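Local coordinates for protein N-acetyl-beta-D glucosaminidase (Rhizomucor miehei CAU432, PDB 4ZM6) that probably removes N-acetylglucosamine units from the ends of sugar chains and, through a GCN5-related region that binds acetyl-CoA, probably also acetylates glucosamine, at residues A[135-140]-A[210-215]; A[176-181]-A[215-220]. All blocks are in the same frame, centred on the assembly; numbering follows the deposited sequence.

Contact 1 (A[135-140]-A[210-215]); sequences LDVNNN and LVPFKK
Leu135 and Pro212 bring the two backbones together, with CA atoms 6.1 Å apart where an irregular stretch of chain runs past the N-terminal part of the helix 211-217. Leu135 does most of the touching, and its parts divide the work. Its CB touches two neighbours, lying 4.1 Å from Pro212 CB and over a face of the Phe213 ring. The latter is a CH-pi contact: the line from Leu135 CB to the centroid of the Phe213 ring measures 4.3 Å and leans only 16° from the ring normal. The branch ends elsewhere: a chi1 of -56° sets CG anti to the carbonyl carbon, and an extended chi2 (-167°) then takes CD1 to Pro212 O, 3.7 Å away.

In this TIM barrel, the glycoside hydrolase family 3 N-terminal domain, the contact seats the outer helix 211-217 on the loop that follows strand 129-130. Its side-chain contacts are apolar, with the carbonyl oxygens of Leu135 and Pro212 lying against carbon atoms. The proline ring presents CG as well, which meets Val137 CG2 at 3.9 Å, the two side chains lying obliquely across each other. The Phe213 ring also makes an edge-to-face pair with Phe181, and helix 155-171 touches Pro212 through Val158. Asp136, whose CB points off the helix, sends OD1 to the backbone N of His180 and His184.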
# COMPACT_ATOMS: atom_id res chain seq x y z
N LEU A 135 -1.15 -17.97 -8.97
CA LEU A 135 -0.75 -16.87 -8.09
C LEU A 135 0.02 -17.36 -6.86
O LEU A 135 0.21 -16.60 -5.90
CB LEU A 135 -1.98 -16.07 -7.65
CG LEU A 135 -2.88 -15.49 -8.75
CD1 LEU A 135 -3.84 -14.49 -8.14
CD2 LEU A 135 -2.08 -14.83 -9.85
N ASP A 136 0.46 -18.62 -6.89
CA ASP A 136 1.32 -19.16 -5.84
C ASP A 136 2.66 -18.43 -5.86
O ASP A 136 3.14 -18.06 -6.93
CB ASP A 136 1.59 -20.65 -6.06
CG ASP A 136 0.32 -21.47 -6.11
OD1 ASP A 136 -0.62 -21.21 -5.33
OD2 ASP A 136 0.28 -22.39 -6.95
N VAL A 137 3.24 -18.23 -4.68
CA VAL A 137 4.46 -17.43 -4.54
C VAL A 137 5.65 -18.31 -4.17
O VAL A 137 5.63 -18.97 -3.13
CB VAL A 137 4.28 -16.33 -3.47
CG1 VAL A 137 5.52 -15.44 -3.39
CG2 VAL A 137 3.04 -15.50 -3.77
N ASN A 138 6.68 -18.29 -5.00
CA ASN A 138 7.79 -19.23 -4.87
C ASN A 138 8.96 -18.74 -4.01
O ASN A 138 10.03 -18.37 -4.51
CB ASN A 138 8.29 -19.63 -6.26
CG ASN A 138 8.58 -21.10 -6.35
OD1 ASN A 138 7.67 -21.91 -6.24
ND2 ASN A 138 9.84 -21.46 -6.52
N ASN A 139 8.74 -18.77 -2.69
CA ASN A 139 9.79 -18.46 -1.72
C ASN A 139 10.54 -19.71 -1.21
O ASN A 139 11.43 -19.60 -0.38
CB ASN A 139 9.20 -17.68 -0.54
CG ASN A 139 7.96 -18.34 0.04
OD1 ASN A 139 7.66 -19.49 -0.25
ND2 ASN A 139 7.24 -17.60 0.87
N ASN A 140 10.17 -20.89 -1.73
CA ASN A 140 10.85 -22.15 -1.39
C ASN A 140 11.72 -22.70 -2.54
O ASN A 140 11.19 -23.25 -3.52
CB ASN A 140 9.84 -23.22 -0.96
CG ASN A 140 10.50 -24.43 -0.30
OD1 ASN A 140 11.70 -24.67 -0.46
ND2 ASN A 140 9.72 -25.18 0.47
N LEU A 210 -1.49 -14.70 0.54
CA LEU A 210 -2.76 -14.12 0.12
C LEU A 210 -2.62 -12.76 -0.58
O LEU A 210 -3.60 -12.26 -1.14
CB LEU A 210 -3.71 -14.02 1.31
CG LEU A 210 -4.16 -15.35 1.91
CD1 LEU A 210 -4.75 -15.16 3.30
CD2 LEU A 210 -5.17 -16.04 1.00
N VAL A 211 -1.43 -12.17 -0.57
CA VAL A 211 -1.25 -10.86 -1.19
C VAL A 211 -1.76 -10.85 -2.63
O VAL A 211 -2.61 -10.03 -2.97
CB VAL A 211 0.21 -10.36 -1.13
CG1 VAL A 211 0.41 -9.12 -2.01
CG2 VAL A 211 0.61 -10.04 0.30
N PRO A 212 -1.25 -11.76 -3.49
CA PRO A 212 -1.71 -11.74 -4.88
C PRO A 212 -3.21 -12.07 -5.06
O PRO A 212 -3.85 -11.51 -5.95
CB PRO A 212 -0.82 -12.78 -5.58
CG PRO A 212 -0.33 -13.66 -4.49
CD PRO A 212 -0.22 -12.79 -3.27
N PHE A 213 -3.74 -12.96 -4.22
CA PHE A 213 -5.17 -13.29 -4.25
C PHE A 213 -6.02 -12.09 -3.86
O PHE A 213 -7.03 -11.79 -4.50
CB PHE A 213 -5.49 -14.47 -3.33
CG PHE A 213 -4.98 -15.79 -3.83
CD1 PHE A 213 -5.70 -16.51 -4.77
CD2 PHE A 213 -3.78 -16.31 -3.37
CE1 PHE A 213 -5.23 -17.73 -5.24
CE2 PHE A 213 -3.31 -17.53 -3.84
CZ PHE A 213 -4.04 -18.23 -4.77
N LYS A 214 -5.61 -11.40 -2.80
CA LYS A 214 -6.33 -10.22 -2.34
C LYS A 214 -6.37 -9.17 -3.44
O LYS A 214 -7.42 -8.58 -3.71
CB LYS A 214 -5.67 -9.62 -1.09
CG LYS A 214 -6.49 -8.52 -0.45
CD LYS A 214 -5.65 -7.56 0.37
CE LYS A 214 -6.51 -6.45 0.97
NZ LYS A 214 -5.93 -5.92 2.23
N LYS A 215 -5.22 -8.94 -4.07
CA LYS A 215 -5.11 -7.91 -5.09
C LYS A 215 -5.98 -8.22 -6.31
O LYS A 215 -6.58 -7.32 -6.90
CB LYS A 215 -3.65 -7.71 -5.49
CG LYS A 215 -3.41 -6.52 -6.42
CD LYS A 215 -2.10 -5.80 -6.11
CE LYS A 215 -1.60 -4.98 -7.29
NZ LYS A 215 -0.79 -5.77 -8.26

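Contact 2 (A[176-181]-A[215-220]); sequences TSIKHF and KALEAG
Ile178 meets Ala216 and Leu217 across a beta-alpha-beta crossover of the TIM barrel: strand 178-181 leads through a long connection that includes helix 202-207, and then through helix 211-217, into its parallel neighbour, strand 227-230. The backbones stay well apart, 8.4 Å between the CA atoms of Ile178 and Ala216, so side chains alone bridge the strand and helix layers.

The close part is small and rests on one methyl group. Ile178 points at the helix, and its CG1 stands between the backbone N and the carbonyl carbon (chi1 52°); a nearly extended chi2 of 163° then carries CD1 out to Ala216 CB, 4.0 Å away. That alanine methyl, itself directed toward the strand, is the nearest partner of Ile178 CD1 in the helix segment. Val166 of helix 155-171 and Val228 of strand 227-230 also touch Ile178, making this a buried apolar site.

Packing is looser one residue further on. Leu217 has its CB directed past the strand, and its branch returns so that CD2 lies 4.5 Å from Ile178 CD1. The same leucine, partly exposed, rests also on Leu255 of helix 251-258. Beyond it Glu218 and Gly220 face solvent and leave the strand altogether.

Just after Ile178, a cis peptide joins Lys179 to His180 at the start of the KHFPGHG sequence characteristic of family 3 N-acetylglucosaminidases, and Lys179 NZ forms salt bridges with Asp80 and Glu82. Where the helix gives way to loop, Ala219 N donates a hydrogen bond to Ala216 O at 3.1 Å.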
# COMPACT_ATOMS: atom_id res chain seq x y z
N THR A 176 -11.33 -17.53 -16.26
CA THR A 176 -10.08 -17.76 -15.53
C THR A 176 -10.30 -18.37 -14.15
O THR A 176 -11.42 -18.41 -13.63
CB THR A 176 -9.26 -16.45 -15.36
OG1 THR A 176 -10.04 -15.45 -14.69
CG2 THR A 176 -8.81 -15.93 -16.72
N SER A 177 -9.21 -18.87 -13.58
CA SER A 177 -9.20 -19.43 -12.24
C SER A 177 -7.84 -19.16 -11.64
O SER A 177 -6.84 -19.74 -12.05
CB SER A 177 -9.44 -20.94 -12.27
OG SER A 177 -10.73 -21.23 -12.78
N ILE A 178 -7.80 -18.24 -10.67
CA ILE A 178 -6.57 -17.99 -9.94
C ILE A 178 -6.36 -19.12 -8.94
O ILE A 178 -7.31 -19.53 -8.25
CB ILE A 178 -6.53 -16.58 -9.29
CG1 ILE A 178 -7.76 -16.32 -8.42
CG2 ILE A 178 -6.43 -15.51 -10.36
CD1 ILE A 178 -7.57 -15.17 -7.46
N LYS A 179 -5.14 -19.65 -8.88
CA LYS A 179 -4.84 -20.82 -8.08
C LYS A 179 -3.43 -20.76 -7.52
O LYS A 179 -2.59 -20.05 -8.07
CB LYS A 179 -5.00 -22.08 -8.94
CG LYS A 179 -4.39 -21.98 -10.33
CD LYS A 179 -4.07 -23.35 -10.90
CE LYS A 179 -4.21 -23.39 -12.41
NZ LYS A 179 -3.45 -24.50 -13.04
N HIS A 180 -3.13 -21.50 -6.45
CA HIS A 180 -4.03 -22.43 -5.77
C HIS A 180 -4.33 -21.90 -4.39
O HIS A 180 -3.44 -21.89 -3.53
CB HIS A 180 -3.38 -23.81 -5.64
CG HIS A 180 -2.91 -24.38 -6.93
ND1 HIS A 180 -3.64 -25.30 -7.65
CD2 HIS A 180 -1.78 -24.16 -7.65
CE1 HIS A 180 -2.99 -25.63 -8.75
NE2 HIS A 180 -1.85 -24.95 -8.77
N PHE A 181 -5.56 -21.47 -4.16
CA PHE A 181 -5.93 -20.84 -2.90
C PHE A 181 -5.76 -21.85 -1.77
O PHE A 181 -6.15 -23.00 -1.92
CB PHE A 181 -7.37 -20.33 -2.96
CG PHE A 181 -7.75 -19.44 -1.82
CD1 PHE A 181 -7.48 -18.08 -1.86
CD2 PHE A 181 -8.38 -19.96 -0.70
CE1 PHE A 181 -7.83 -17.25 -0.81
CE2 PHE A 181 -8.74 -19.14 0.36
CZ PHE A 181 -8.46 -17.78 0.30
N LYS A 215 -5.22 -8.94 -4.07
CA LYS A 215 -5.11 -7.91 -5.09
C LYS A 215 -5.98 -8.22 -6.31
O LYS A 215 -6.58 -7.32 -6.90
CB LYS A 215 -3.65 -7.71 -5.49
CG LYS A 215 -3.41 -6.52 -6.42
CD LYS A 215 -2.10 -5.80 -6.11
CE LYS A 215 -1.60 -4.98 -7.29
NZ LYS A 215 -0.79 -5.77 -8.26
N ALA A 216 -6.07 -9.50 -6.67
CA ALA A 216 -6.90 -9.92 -7.80
C ALA A 216 -8.38 -9.71 -7.49
O ALA A 216 -9.11 -9.12 -8.28
CB ALA A 216 -6.63 -11.37 -8.14
N LEU A 217 -8.81 -10.18 -6.32
CA LEU A 217 -10.21 -10.03 -5.90
C LEU A 217 -10.65 -8.56 -5.84
O LEU A 217 -11.80 -8.25 -6.15
CB LEU A 217 -10.44 -10.68 -4.53
CG LEU A 217 -10.21 -12.20 -4.42
CD1 LEU A 217 -10.61 -12.70 -3.04
CD2 LEU A 217 -10.95 -12.95 -5.51
N GLU A 218 -9.74 -7.68 -5.46
CA GLU A 218 -10.03 -6.25 -5.35
C GLU A 218 -9.88 -5.47 -6.67
O GLU A 218 -10.16 -4.27 -6.71
CB GLU A 218 -9.13 -5.60 -4.30
CG GLU A 218 -9.47 -5.98 -2.87
CD GLU A 218 -8.61 -5.25 -1.85
OE1 GLU A 218 -8.98 -5.24 -0.66
OE2 GLU A 218 -7.58 -4.67 -2.25
N ALA A 219 -9.45 -6.13 -7.74
CA ALA A 219 -9.26 -5.44 -9.02
C ALA A 219 -10.55 -4.79 -9.52
O ALA A 219 -11.65 -5.27 -9.23
CB ALA A 219 -8.71 -6.41 -10.07
N GLY A 220 -10.40 -3.72 -10.29
CA GLY A 220 -11.51 -2.82 -10.62
C GLY A 220 -12.51 -3.28 -11.66
O GLY A 220 -13.68 -2.90 -11.58

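Overall arrangement
From the N terminus, the chain leaves strand 129-130, passes 135-140, forms helix 155-171 and enters strand 178-181; a long connection then leads to helix 211-217, which serves both contacts. Contact 1 closes a loop of 69 intervening residues and contact 2 one of 33. Their segments alternate along the sequence, so the two loops cross and neither nests within the other. The first segments are themselves joined by a backbone hydrogen bond, Leu135 N to Lys179 O. Together the contacts, with centres about 10 Å apart, seat one helix against both a post-strand loop and the next barrel strand, away from the acetyl-CoA site.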